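Local structure of subtilase cytotoxin subunit A (Escherichia coli, 2IY9) at residues D28-T33 / A222-G227; T72-P77 / S114-P119; A94-S99 / Q254-L259; G105-A110 / L282-S287; I177-G182 / D213-V218. The protein is the protease subunit of an AB5 toxin, a subtilase-type serine endopeptidase that cuts the host endoplasmic reticulum chaperone BiP and so triggers a stress response and cell death. All coordinates share one frame; numbering follows the deposited sequence.

Contact 1: residues D28-T33 / A222-G227; sequences DAIGLT and AQYRKG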
# COMPACT_ATOMS: atom_id res chain seq x y z
N ASP A 28 -14.28 10.87 -4.57
CA ASP A 28 -15.72 10.63 -4.52
C ASP A 28 -16.04 9.14 -4.72
O ASP A 28 -16.94 8.60 -4.06
CB ASP A 28 -16.45 11.51 -5.54
CG ASP A 28 -16.62 12.95 -5.05
OD1 ASP A 28 -16.25 13.27 -3.90
OD2 ASP A 28 -17.15 13.78 -5.81
N ALA A 29 -15.27 8.47 -5.58
CA ALA A 29 -15.53 7.05 -5.89
C ALA A 29 -15.42 6.16 -4.65
O ALA A 29 -16.19 5.20 -4.49
CB ALA A 29 -14.60 6.56 -7.00
N ILE A 30 -14.49 6.48 -3.75
CA ILE A 30 -14.31 5.69 -2.53
C ILE A 30 -14.91 6.31 -1.27
O ILE A 30 -14.81 5.74 -0.17
CB ILE A 30 -12.82 5.32 -2.30
CG1 ILE A 30 -12.01 6.53 -1.83
CG2 ILE A 30 -12.23 4.71 -3.55
CD1 ILE A 30 -10.61 6.19 -1.33
N GLY A 31 -15.57 7.46 -1.41
CA GLY A 31 -16.26 8.10 -0.29
C GLY A 31 -15.32 8.86 0.64
O GLY A 31 -15.58 9.00 1.85
N LEU A 32 -14.23 9.37 0.07
CA LEU A 32 -13.26 10.15 0.83
C LEU A 32 -13.69 11.61 0.79
O LEU A 32 -13.05 12.45 0.16
CB LEU A 32 -11.84 9.96 0.27
CG LEU A 32 -10.60 10.18 1.15
CD1 LEU A 32 -10.50 9.16 2.26
CD2 LEU A 32 -9.33 10.13 0.29
N THR A 33 -14.82 11.87 1.45
CA THR A 33 -15.47 13.16 1.50
C THR A 33 -15.00 13.97 2.71
O THR A 33 -14.32 13.44 3.60
CB THR A 33 -17.00 13.00 1.61
OG1 THR A 33 -17.33 12.34 2.85
CG2 THR A 33 -17.56 12.21 0.43
N ALA A 222 -10.20 -0.07 -12.80
CA ALA A 222 -10.42 0.96 -13.82
C ALA A 222 -11.22 2.11 -13.21
O ALA A 222 -11.91 1.94 -12.21
CB ALA A 222 -11.17 0.36 -15.01
N GLN A 223 -11.12 3.28 -13.84
CA GLN A 223 -11.86 4.45 -13.40
C GLN A 223 -13.36 4.16 -13.35
O GLN A 223 -13.92 3.55 -14.27
CB GLN A 223 -11.59 5.62 -14.34
CG GLN A 223 -12.18 6.94 -13.87
CD GLN A 223 -11.60 8.11 -14.63
OE1 GLN A 223 -10.50 8.03 -15.18
NE2 GLN A 223 -12.34 9.22 -14.66
N TYR A 224 -13.99 4.60 -12.27
CA TYR A 224 -15.43 4.52 -12.10
C TYR A 224 -15.95 5.67 -11.24
O TYR A 224 -15.19 6.29 -10.48
CB TYR A 224 -15.82 3.17 -11.47
CG TYR A 224 -15.30 2.97 -10.05
CD1 TYR A 224 -16.12 3.16 -8.95
CD2 TYR A 224 -13.97 2.57 -9.83
CE1 TYR A 224 -15.64 2.96 -7.64
CE2 TYR A 224 -13.48 2.37 -8.55
CZ TYR A 224 -14.31 2.56 -7.45
OH TYR A 224 -13.80 2.37 -6.18
N ARG A 225 -17.24 5.95 -11.35
CA ARG A 225 -17.91 6.89 -10.46
C ARG A 225 -18.65 6.07 -9.43
O ARG A 225 -19.13 4.98 -9.73
CB ARG A 225 -18.93 7.74 -11.23
CG ARG A 225 -18.43 8.39 -12.50
CD ARG A 225 -19.49 9.37 -13.04
NE ARG A 225 -19.42 10.65 -12.36
CZ ARG A 225 -19.04 11.80 -12.92
NH1 ARG A 225 -18.70 11.85 -14.21
NH2 ARG A 225 -19.00 12.90 -12.19
N LYS A 226 -18.78 6.61 -8.22
CA LYS A 226 -19.61 5.98 -7.20
C LYS A 226 -20.97 5.62 -7.80
O LYS A 226 -21.58 6.45 -8.48
CB LYS A 226 -19.80 6.92 -6.01
CG LYS A 226 -20.56 6.30 -4.84
CD LYS A 226 -20.45 7.18 -3.60
CE LYS A 226 -20.70 6.38 -2.33
NZ LYS A 226 -19.75 5.24 -2.24
N GLY A 227 -21.43 4.40 -7.57
CA GLY A 227 -22.66 3.92 -8.20
C GLY A 227 -22.43 3.00 -9.38
O GLY A 227 -23.27 2.15 -9.67
O HOH W 1 -15.51 2.20 -4.14

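Contact 2: residues T72-P77 / S114-P119; sequences TQDGSP and SRRVIP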
# COMPACT_ATOMS: atom_id res chain seq x y z
N THR A 72 20.13 0.03 0.20
CA THR A 72 20.71 -0.15 -1.12
C THR A 72 22.23 -0.10 -1.00
O THR A 72 22.77 0.38 -0.00
CB THR A 72 20.20 0.92 -2.11
OG1 THR A 72 20.35 2.22 -1.53
CG2 THR A 72 18.72 0.67 -2.42
N GLN A 73 22.90 -0.60 -2.05
CA GLN A 73 24.34 -0.83 -2.02
C GLN A 73 25.17 0.46 -2.07
O GLN A 73 26.36 0.45 -1.74
CB GLN A 73 24.73 -1.74 -3.18
CG GLN A 73 24.21 -3.17 -3.05
CD GLN A 73 24.53 -4.01 -4.27
OE1 GLN A 73 25.63 -3.93 -4.82
NE2 GLN A 73 23.57 -4.81 -4.71
N ASP A 74 24.53 1.55 -2.49
CA ASP A 74 25.17 2.87 -2.50
C ASP A 74 25.06 3.61 -1.15
O ASP A 74 25.61 4.69 -0.98
CB ASP A 74 24.61 3.74 -3.63
CG ASP A 74 23.11 4.06 -3.47
OD1 ASP A 74 22.46 3.57 -2.51
OD2 ASP A 74 22.59 4.80 -4.33
N GLY A 75 24.34 3.01 -0.20
CA GLY A 75 24.12 3.60 1.13
C GLY A 75 23.25 4.85 1.15
O GLY A 75 23.13 5.52 2.19
N SER A 76 22.61 5.16 0.02
CA SER A 76 21.83 6.39 -0.13
C SER A 76 20.32 6.20 0.10
O SER A 76 19.72 5.25 -0.41
CB SER A 76 22.06 7.00 -1.51
OG SER A 76 21.29 8.17 -1.67
N PRO A 77 19.70 7.12 0.87
CA PRO A 77 18.25 7.11 1.08
C PRO A 77 17.48 7.82 -0.03
O PRO A 77 16.24 7.78 -0.05
CB PRO A 77 18.11 7.88 2.39
CG PRO A 77 19.17 8.92 2.30
CD PRO A 77 20.35 8.22 1.62
N SER A 114 10.64 6.88 4.56
CA SER A 114 11.13 6.29 3.32
C SER A 114 12.18 5.23 3.59
O SER A 114 13.16 5.47 4.31
CB SER A 114 11.68 7.36 2.39
OG SER A 114 12.11 6.77 1.18
N ARG A 115 11.96 4.04 3.04
CA ARG A 115 12.93 2.97 3.19
C ARG A 115 13.30 2.52 1.79
O ARG A 115 12.55 1.78 1.12
CB ARG A 115 12.35 1.84 4.06
CG ARG A 115 12.10 2.29 5.50
CD ARG A 115 11.43 1.25 6.37
NE ARG A 115 11.36 1.73 7.75
CZ ARG A 115 12.30 1.52 8.66
NH1 ARG A 115 13.39 0.81 8.35
NH2 ARG A 115 12.17 2.03 9.88
N ARG A 116 14.46 2.99 1.33
CA ARG A 116 14.85 2.73 -0.05
C ARG A 116 15.44 1.33 -0.19
O ARG A 116 16.43 1.01 0.47
CB ARG A 116 15.81 3.79 -0.59
CG ARG A 116 16.11 3.57 -2.08
CD ARG A 116 17.15 4.51 -2.68
NE ARG A 116 17.80 3.81 -3.80
CZ ARG A 116 19.00 4.08 -4.30
NH1 ARG A 116 19.75 5.08 -3.83
NH2 ARG A 116 19.46 3.34 -5.29
N VAL A 117 14.84 0.51 -1.05
CA VAL A 117 15.27 -0.89 -1.22
C VAL A 117 15.70 -1.26 -2.65
O VAL A 117 16.25 -2.35 -2.88
CB VAL A 117 14.19 -1.89 -0.73
CG1 VAL A 117 13.97 -1.74 0.76
CG2 VAL A 117 12.88 -1.71 -1.49
N ILE A 118 15.42 -0.35 -3.59
CA ILE A 118 15.73 -0.49 -5.02
C ILE A 118 16.09 0.90 -5.58
O ILE A 118 15.77 1.91 -4.96
CB ILE A 118 14.55 -1.12 -5.83
CG1 ILE A 118 13.27 -0.28 -5.72
CG2 ILE A 118 14.32 -2.59 -5.42
CD1 ILE A 118 12.06 -0.82 -6.52
N PRO A 119 16.83 0.96 -6.70
CA PRO A 119 17.49 -0.16 -7.36
C PRO A 119 18.76 -0.52 -6.59
O PRO A 119 19.13 0.18 -5.62
CB PRO A 119 17.85 0.41 -8.74
CG PRO A 119 18.03 1.86 -8.52
CD PRO A 119 17.07 2.24 -7.40
O HOH W 2 21.89 2.77 -6.80
O HOH W 3 14.74 6.45 1.78

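Contact 3: residues A94-S99 / Q254-L259; sequences ASLIAS and QNITFL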
# COMPACT_ATOMS: atom_id res chain seq x y z
N ALA A 94 4.47 7.98 -2.15
CA ALA A 94 4.42 8.90 -1.03
C ALA A 94 3.43 10.02 -1.30
O ALA A 94 2.66 10.38 -0.41
CB ALA A 94 5.80 9.47 -0.73
N SER A 95 3.42 10.55 -2.52
CA SER A 95 2.51 11.65 -2.84
C SER A 95 1.05 11.19 -2.76
O SER A 95 0.22 11.92 -2.22
CB SER A 95 2.84 12.32 -4.18
OG SER A 95 2.45 11.56 -5.31
N LEU A 96 0.76 9.98 -3.26
CA LEU A 96 -0.62 9.46 -3.24
C LEU A 96 -1.14 9.25 -1.81
O LEU A 96 -2.32 9.46 -1.55
CB LEU A 96 -0.73 8.17 -4.05
CG LEU A 96 -0.50 8.32 -5.56
CD1 LEU A 96 -0.49 6.94 -6.20
CD2 LEU A 96 -1.54 9.25 -6.23
N ILE A 97 -0.24 8.85 -0.92
CA ILE A 97 -0.56 8.66 0.49
C ILE A 97 -0.73 10.00 1.22
O ILE A 97 -1.70 10.19 1.95
CB ILE A 97 0.53 7.82 1.19
CG1 ILE A 97 0.58 6.40 0.60
CG2 ILE A 97 0.31 7.76 2.73
CD1 ILE A 97 1.87 5.66 0.97
N ALA A 98 0.20 10.92 1.01
CA ALA A 98 0.37 12.02 1.97
C ALA A 98 0.54 13.46 1.45
O ALA A 98 0.67 14.40 2.26
CB ALA A 98 1.50 11.67 2.92
N SER A 99 0.60 13.66 0.13
CA SER A 99 0.88 15.01 -0.40
C SER A 99 -0.11 16.06 0.12
O SER A 99 -1.32 15.83 0.14
CB SER A 99 0.93 15.03 -1.93
OG SER A 99 0.89 16.38 -2.41
N GLN A 254 -6.39 3.41 -11.97
CA GLN A 254 -6.30 3.89 -13.36
C GLN A 254 -6.38 5.41 -13.42
O GLN A 254 -7.18 6.01 -12.71
CB GLN A 254 -7.41 3.28 -14.20
CG GLN A 254 -7.24 3.46 -15.69
CD GLN A 254 -8.43 2.94 -16.44
OE1 GLN A 254 -9.50 3.53 -16.40
NE2 GLN A 254 -8.25 1.81 -17.11
N ASN A 255 -5.57 6.03 -14.29
CA ASN A 255 -5.64 7.47 -14.51
C ASN A 255 -5.35 8.18 -13.18
O ASN A 255 -6.14 9.00 -12.71
CB ASN A 255 -7.04 7.86 -15.04
CG ASN A 255 -7.12 9.29 -15.52
OD1 ASN A 255 -6.12 9.85 -16.00
ND2 ASN A 255 -8.32 9.90 -15.43
N ILE A 256 -4.24 7.79 -12.56
CA ILE A 256 -3.87 8.34 -11.25
C ILE A 256 -2.71 9.33 -11.40
O ILE A 256 -1.64 8.98 -11.90
CB ILE A 256 -3.45 7.21 -10.25
CG1 ILE A 256 -4.49 6.07 -10.19
CG2 ILE A 256 -3.11 7.81 -8.88
CD1 ILE A 256 -5.86 6.42 -9.53
N THR A 257 -2.94 10.57 -10.98
CA THR A 257 -1.92 11.62 -11.07
C THR A 257 -1.01 11.56 -9.83
O THR A 257 -1.50 11.38 -8.72
CB THR A 257 -2.57 13.02 -11.22
OG1 THR A 257 -3.51 13.00 -12.31
CG2 THR A 257 -1.54 14.08 -11.51
N PHE A 258 0.30 11.69 -10.03
CA PHE A 258 1.27 11.58 -8.93
C PHE A 258 2.42 12.59 -9.07
O PHE A 258 2.61 13.20 -10.12
CB PHE A 258 1.83 10.16 -8.85
CG PHE A 258 2.46 9.68 -10.13
CD1 PHE A 258 3.72 10.12 -10.52
CD2 PHE A 258 1.77 8.79 -10.96
CE1 PHE A 258 4.30 9.69 -11.71
CE2 PHE A 258 2.34 8.35 -12.14
CZ PHE A 258 3.61 8.80 -12.52
N LEU A 259 3.18 12.75 -7.99
CA LEU A 259 4.30 13.68 -7.93
C LEU A 259 5.62 13.03 -8.37
O LEU A 259 5.90 11.87 -8.03
CB LEU A 259 4.45 14.20 -6.49
CG LEU A 259 5.47 15.31 -6.20
CD1 LEU A 259 5.05 16.59 -6.92
CD2 LEU A 259 5.59 15.54 -4.69

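Contact 4: residues G105-A110 / L282-S287; sequences GVYPHA and LAAMTS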
# COMPACT_ATOMS: atom_id res chain seq x y z
N GLY A 105 -3.13 13.98 -1.43
CA GLY A 105 -2.89 12.76 -0.68
C GLY A 105 -4.17 12.29 -0.03
O GLY A 105 -5.01 13.11 0.34
N VAL A 106 -4.33 10.97 0.08
CA VAL A 106 -5.49 10.39 0.75
C VAL A 106 -5.60 10.86 2.20
O VAL A 106 -6.69 11.21 2.67
CB VAL A 106 -5.46 8.84 0.71
CG1 VAL A 106 -6.52 8.25 1.66
CG2 VAL A 106 -5.68 8.35 -0.70
N TYR A 107 -4.46 10.87 2.91
CA TYR A 107 -4.42 11.36 4.29
C TYR A 107 -3.24 12.33 4.45
O TYR A 107 -2.15 11.94 4.87
CB TYR A 107 -4.38 10.20 5.32
CG TYR A 107 -4.59 10.66 6.76
CD1 TYR A 107 -5.72 11.42 7.11
CD2 TYR A 107 -3.68 10.34 7.76
CE1 TYR A 107 -5.93 11.85 8.43
CE2 TYR A 107 -3.87 10.78 9.09
CZ TYR A 107 -5.00 11.54 9.40
OH TYR A 107 -5.20 11.97 10.69
N PRO A 108 -3.46 13.60 4.07
CA PRO A 108 -2.36 14.58 4.07
C PRO A 108 -1.77 14.91 5.45
O PRO A 108 -0.70 15.51 5.51
CB PRO A 108 -2.98 15.82 3.42
CG PRO A 108 -4.44 15.66 3.59
CD PRO A 108 -4.71 14.19 3.56
N HIS A 109 -2.45 14.52 6.52
CA HIS A 109 -1.91 14.67 7.88
C HIS A 109 -0.80 13.66 8.19
O HIS A 109 -0.04 13.87 9.14
CB HIS A 109 -3.01 14.53 8.93
CG HIS A 109 -4.08 15.57 8.82
ND1 HIS A 109 -5.42 15.27 8.95
CD2 HIS A 109 -4.01 16.90 8.59
CE1 HIS A 109 -6.13 16.37 8.80
NE2 HIS A 109 -5.30 17.37 8.58
N ALA A 110 -0.74 12.57 7.43
CA ALA A 110 0.29 11.54 7.63
C ALA A 110 1.68 12.04 7.31
O ALA A 110 1.86 12.97 6.54
CB ALA A 110 -0.02 10.29 6.80
N LEU A 282 -5.89 3.26 5.35
CA LEU A 282 -5.46 2.65 6.61
C LEU A 282 -4.78 3.67 7.53
O LEU A 282 -5.00 3.65 8.75
CB LEU A 282 -4.57 1.43 6.37
CG LEU A 282 -5.25 0.14 5.93
CD1 LEU A 282 -4.18 -0.79 5.30
CD2 LEU A 282 -5.97 -0.56 7.07
N ALA A 283 -3.99 4.58 6.95
CA ALA A 283 -3.36 5.66 7.74
C ALA A 283 -4.41 6.52 8.44
O ALA A 283 -4.29 6.82 9.63
CB ALA A 283 -2.47 6.52 6.86
N ALA A 284 -5.45 6.90 7.69
CA ALA A 284 -6.55 7.70 8.21
C ALA A 284 -7.26 6.99 9.37
O ALA A 284 -7.55 7.60 10.39
CB ALA A 284 -7.54 8.02 7.09
N MET A 285 -7.53 5.70 9.20
CA MET A 285 -8.11 4.88 10.26
C MET A 285 -7.22 4.86 11.51
O MET A 285 -7.71 5.06 12.64
CB MET A 285 -8.34 3.46 9.78
CG MET A 285 -9.30 3.36 8.60
SD MET A 285 -9.26 1.75 7.81
CE MET A 285 -9.90 0.65 9.05
N THR A 286 -5.92 4.65 11.32
CA THR A 286 -5.00 4.49 12.45
C THR A 286 -4.95 5.73 13.34
O THR A 286 -4.71 5.63 14.55
CB THR A 286 -3.56 4.16 12.01
OG1 THR A 286 -3.01 5.27 11.31
CG2 THR A 286 -3.51 2.91 11.13
N SER A 287 -5.17 6.90 12.73
CA SER A 287 -5.22 8.16 13.48
C SER A 287 -6.20 8.06 14.66
O SER A 287 -5.95 8.65 15.72
CB SER A 287 -5.57 9.34 12.57
OG SER A 287 -6.97 9.42 12.26

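Contact 5: residues I177-G182 / D213-V218; sequences IVAAVG and DPVIRV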
# COMPACT_ATOMS: atom_id res chain seq x y z
N ILE A 177 1.12 -4.92 6.35
CA ILE A 177 1.82 -4.69 5.09
C ILE A 177 0.79 -4.61 3.98
O ILE A 177 0.00 -5.55 3.77
CB ILE A 177 2.85 -5.77 4.79
CG1 ILE A 177 4.00 -5.67 5.80
CG2 ILE A 177 3.39 -5.62 3.37
CD1 ILE A 177 5.07 -6.70 5.59
N VAL A 178 0.78 -3.48 3.30
CA VAL A 178 -0.10 -3.27 2.17
C VAL A 178 0.76 -3.49 0.92
O VAL A 178 1.71 -2.75 0.67
CB VAL A 178 -0.73 -1.87 2.20
CG1 VAL A 178 -1.84 -1.76 1.14
CG2 VAL A 178 -1.30 -1.59 3.60
N ALA A 179 0.43 -4.56 0.18
CA ALA A 179 1.28 -5.08 -0.89
C ALA A 179 0.56 -5.16 -2.23
O ALA A 179 -0.49 -5.78 -2.34
CB ALA A 179 1.80 -6.44 -0.50
N ALA A 180 1.16 -4.55 -3.26
CA ALA A 180 0.63 -4.61 -4.63
C ALA A 180 0.75 -6.05 -5.15
O ALA A 180 1.77 -6.70 -4.90
CB ALA A 180 1.42 -3.66 -5.54
N VAL A 181 -0.27 -6.52 -5.88
CA VAL A 181 -0.21 -7.88 -6.44
C VAL A 181 0.58 -7.90 -7.76
O VAL A 181 0.84 -8.98 -8.31
CB VAL A 181 -1.61 -8.53 -6.61
CG1 VAL A 181 -2.26 -8.71 -5.25
CG2 VAL A 181 -2.51 -7.73 -7.55
N GLY A 182 0.92 -6.72 -8.27
CA GLY A 182 1.77 -6.62 -9.46
C GLY A 182 1.01 -6.37 -10.74
O GLY A 182 -0.21 -6.57 -10.80
N ASP A 213 -2.72 -13.25 9.37
CA ASP A 213 -2.01 -12.74 8.19
C ASP A 213 -1.96 -11.19 8.17
O ASP A 213 -3.00 -10.54 8.14
CB ASP A 213 -2.70 -13.30 6.93
CG ASP A 213 -2.05 -12.83 5.62
OD1 ASP A 213 -0.96 -12.23 5.61
OD2 ASP A 213 -2.68 -13.08 4.57
N PRO A 214 -0.74 -10.61 8.23
CA PRO A 214 -0.58 -9.15 8.29
C PRO A 214 -0.49 -8.46 6.91
O PRO A 214 -0.34 -7.24 6.86
CB PRO A 214 0.75 -9.00 9.01
CG PRO A 214 1.57 -10.14 8.48
CD PRO A 214 0.57 -11.29 8.28
N VAL A 215 -0.58 -9.23 5.83
CA VAL A 215 -0.51 -8.70 4.46
C VAL A 215 -1.92 -8.41 3.92
O VAL A 215 -2.82 -9.23 4.05
CB VAL A 215 0.24 -9.68 3.52
CG1 VAL A 215 0.36 -9.10 2.08
CG2 VAL A 215 1.63 -10.03 4.07
N ILE A 216 -2.08 -7.24 3.30
CA ILE A 216 -3.29 -6.88 2.56
C ILE A 216 -2.88 -6.70 1.10
O ILE A 216 -2.10 -5.81 0.76
CB ILE A 216 -3.95 -5.59 3.12
CG1 ILE A 216 -4.41 -5.82 4.57
CG2 ILE A 216 -5.15 -5.18 2.26
CD1 ILE A 216 -4.82 -4.54 5.28
N ARG A 217 -3.38 -7.60 0.25
CA ARG A 217 -2.96 -7.71 -1.15
C ARG A 217 -3.93 -6.93 -2.01
O ARG A 217 -5.12 -7.19 -1.99
CB ARG A 217 -2.96 -9.19 -1.60
CG ARG A 217 -2.02 -10.08 -0.78
CD ARG A 217 -2.49 -11.54 -0.73
NE ARG A 217 -1.66 -12.29 0.21
CZ ARG A 217 -1.90 -12.37 1.51
NH1 ARG A 217 -2.99 -11.79 2.02
NH2 ARG A 217 -1.08 -13.04 2.31
N VAL A 218 -3.40 -5.97 -2.77
CA VAL A 218 -4.23 -4.98 -3.45
C VAL A 218 -4.16 -5.11 -4.98
O VAL A 218 -3.07 -5.11 -5.56
CB VAL A 218 -3.84 -3.54 -2.99
CG1 VAL A 218 -4.68 -2.48 -3.74
CG2 VAL A 218 -4.00 -3.37 -1.46

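Contact 1: residues D28-T33 / A222-G227
Apolar packing comes first here, with Ala29 at its middle. Its methyl CB sits over one face of the Tyr224 ring in a CH-pi contact, 4.2 Å from the ring centroid and 26° off the normal. The same CB rests 3.5 Å from Tyr224 O, so ring and backbone of one residue hold it together. Tyr224 can lay its ring there because CG stands between the backbone N and the carbonyl carbon (chi1 64°). At the ring's far end Ile30 crosses at about a right angle, CG2 lying 3.9 Å from Tyr224 OH. The aliphatic part of Lys226 runs past the backbone of the helix, and its CD packs 3.8 Å from Asp28 O.

The polar link goes through water. One molecule, in the ring plane at its edge, accepts from Tyr224 OH at 2.7 Å and donates to Ala29 O at 3.1 Å, so the carbonyl and the phenol are tied without touching.

Around these residues Pro252 packs on both Ile30 and Tyr224. Gly31, with positive phi and two bonds back into the last turn, makes a Schellman motif. The end of helix 25-30 of the subtilase domain packs on the loop after strand 215-221.

Contact 2: residues T72-P77 / S114-P119
Arg116 lies at the end of strand 111-116 of the parallel subtilisin-type sheet, and its side chain reaches across to a type I beta turn, Thr72 to Gly75. CG is anti to the backbone N (chi1 -175°) and the chain stays extended to NE, which brings the guanidinium up to Thr72 and Asp74. Thr72 crosses it at about a right angle: OG1 sits 3.6 Å above the guanidinium plane, over its centre, and CG2 lies over the same group near NE.

Asp74 comes in at the edge. Its carboxylate is turned 88° from the guanidinium plane, and the syn lone pair of OD2 takes Arg116 NH1 at 2.9 Å in a salt bridge. The other oxygen is occupied by its own loop: OD1 accepts from Thr72 OG1 at 2.7 Å and, from above the carboxylate plane, from Ser76 N at 3.0 Å, the latter an Asx turn. Both the turn and the arginine therefore fix the carboxylate.

From its own segment Arg116 NE donates to Ile118 O at 3.0 Å, nearly in the guanidinium plane, while NH2 makes a weak bond to Pro119 O, beyond a cis peptide. The side chain of Ile118 lies about 5 Å from that of Asp52 and about 6 Å from that of His89, both inferred charge relay residues. A water accepts from Arg116 NH2 at 2.9 Å and returns a weak bond to Asp74 OD2.

Contact 3: residues A94-S99 / Q254-L259
The one aromatic ring here, that of Phe258, swings away from the helix, because CG stands between the backbone N and the carbonyl carbon (chi1 56°). Neither face of the ring is used in this contact; CA and CB approach instead, CB 3.9 Å from Ser95 OG and 4.4 Å from Leu96 CD2. Strand 256-259, one strand of a two-stranded antiparallel hairpin with 265-268, lies across helix 84-98 of the subtilase fold. That helix carries the inferred charge relay residue His89 about two turns before Leu96. The axes of the short segments, 94-98 and 256-259, cross at 105° and come within 7.3 Å. The hairpin begins with a G1 beta bulge, where Asn255 and Ile256 both face Gly268.

Leu96 fills the angle between helix and strand. CG is anti to its carbonyl carbon, and CD2 goes to the strand, where it lies 3.3 Å from Thr257 O. The two side chains Leu96 and Ile256 cross obliquely, branch against branch, with Leu96 CD2 only 3.4 Å from Ile256 CG2, tighter than a usual carbon contact. Glu273 and Ala276 of helix 271-288 and Tyr26 of helix 25-30 also pack on Leu96, which is thus enclosed by several elements.

Nearer the end of the strand, Ser95 faces Leu259 with an equally close pair of CB atoms. Ser95 OG, itself hydrogen-bonded to Ala92 O in the preceding turn, accepts from Leu259 N at 3.0 Å in a nearly straight bond of 165°.

Contact 4: residues G105-A110 / L282-S287
The long helix 271-288, which opens just before the inferred charge relay residue Ser272 and runs on through the core, is met near its C-terminal end by the loop that leads from helix 84-98 into strand 111-116. Tyr107 makes nearly all of the contact. With CG anti to the backbone N (chi1 -169°), its ring lies flat on the helix backbone: Ala284 CA sits 3.8 Å from the ring centroid, 11° off the normal, a CH-pi contact almost over the centre. Ala284 CB touches CD1 of the ring at 3.9 Å, and on the other ortho side Tyr107 CD2 lies 4.1 Å from Ala283 CB.

The opposite face is taken by His109 CB, offset toward the rim, so the ring is sandwiched between the helix and its own chain. That neighbour is brought round by a type I beta turn from Tyr107 to Ala110, closed by Ala110 N donating to Tyr107 O at 3.0 Å. In a subtilase this is the connection between a helix and the next strand of the parallel sheet, and the small alanines of the helix let the ring come close to its backbone.

One turn on, Tyr107 OH rests 3.3 Å from Ser287 CB. The hydroxyl of Ser287 turns back to Ala284 O, to which it donates at 2.7 Å, and it also accepts from Asp41 N. Ala110 adds a looser touch, its CB 4.5 Å from Ala283 CB.

Contact 5: residues I177-G182 / D213-V218
Five backbone hydrogen bonds zip these two strands together, in parallel register Ile177 with Val215 through Ala180 with Val218. Pro214 O takes Ile177 N at 2.8 Å, and Ile177 O takes Ile216 N at 2.7 Å, nearly along the C=O axis. Ile216 O then accepts from Ala179 N, and Ala179 O from Val218 N, each at 2.9 Å and in the carbonyl plane. The last rung is longer: Val181 N reaches Val218 O from above the carbonyl plane as the first strand leaves the sheet. Val178 and Ala180 use their backbone on the other side, toward strand 147-149.

Asp213 satisfies the first N-H of the second strand: OD1 accepts from Val215 N, an Asx turn, and OD2 is gripped end-on by NH1 and NH2 of Arg217, 2.8 Å from NH2. Arg217 NH1 has a second acid in Asp248, and NE donates to Ala200 O, so its charge is probably balanced by the two acids.

On one face of the sheet Val178 CG1 meets Val218 CG2 at 3.7 Å; on the other Ala179 CB meets Val215 CG1. With helix 207-211 between them in the chain, the strands form a beta-alpha-beta unit of the seven-stranded parallel subtilase sheet.

Overall arrangement
Contact 5 is the most central, its centre about 7 Å from the centre of the chain, with contacts 1 and 2 on opposite sides of that centre, their own centres about 35 Å apart. Contacts 3 and 4 meet directly: Val106 N and Tyr107 N bond to Leu96 O and Ile97 O, so the end of helix 84-98 carries both. Contact 4 reaches contact 5 through Leu282, packed on Val178 and Ile216, and contact 1 through Leu32 on Val106. Gln223 joins contact 1 to Asn255 and Gln254 of contact 3. Toward the inferred charge relay, side chains of Ala180 and Ser272 are about 5 Å apart, as are those of Ile118 and Asp52.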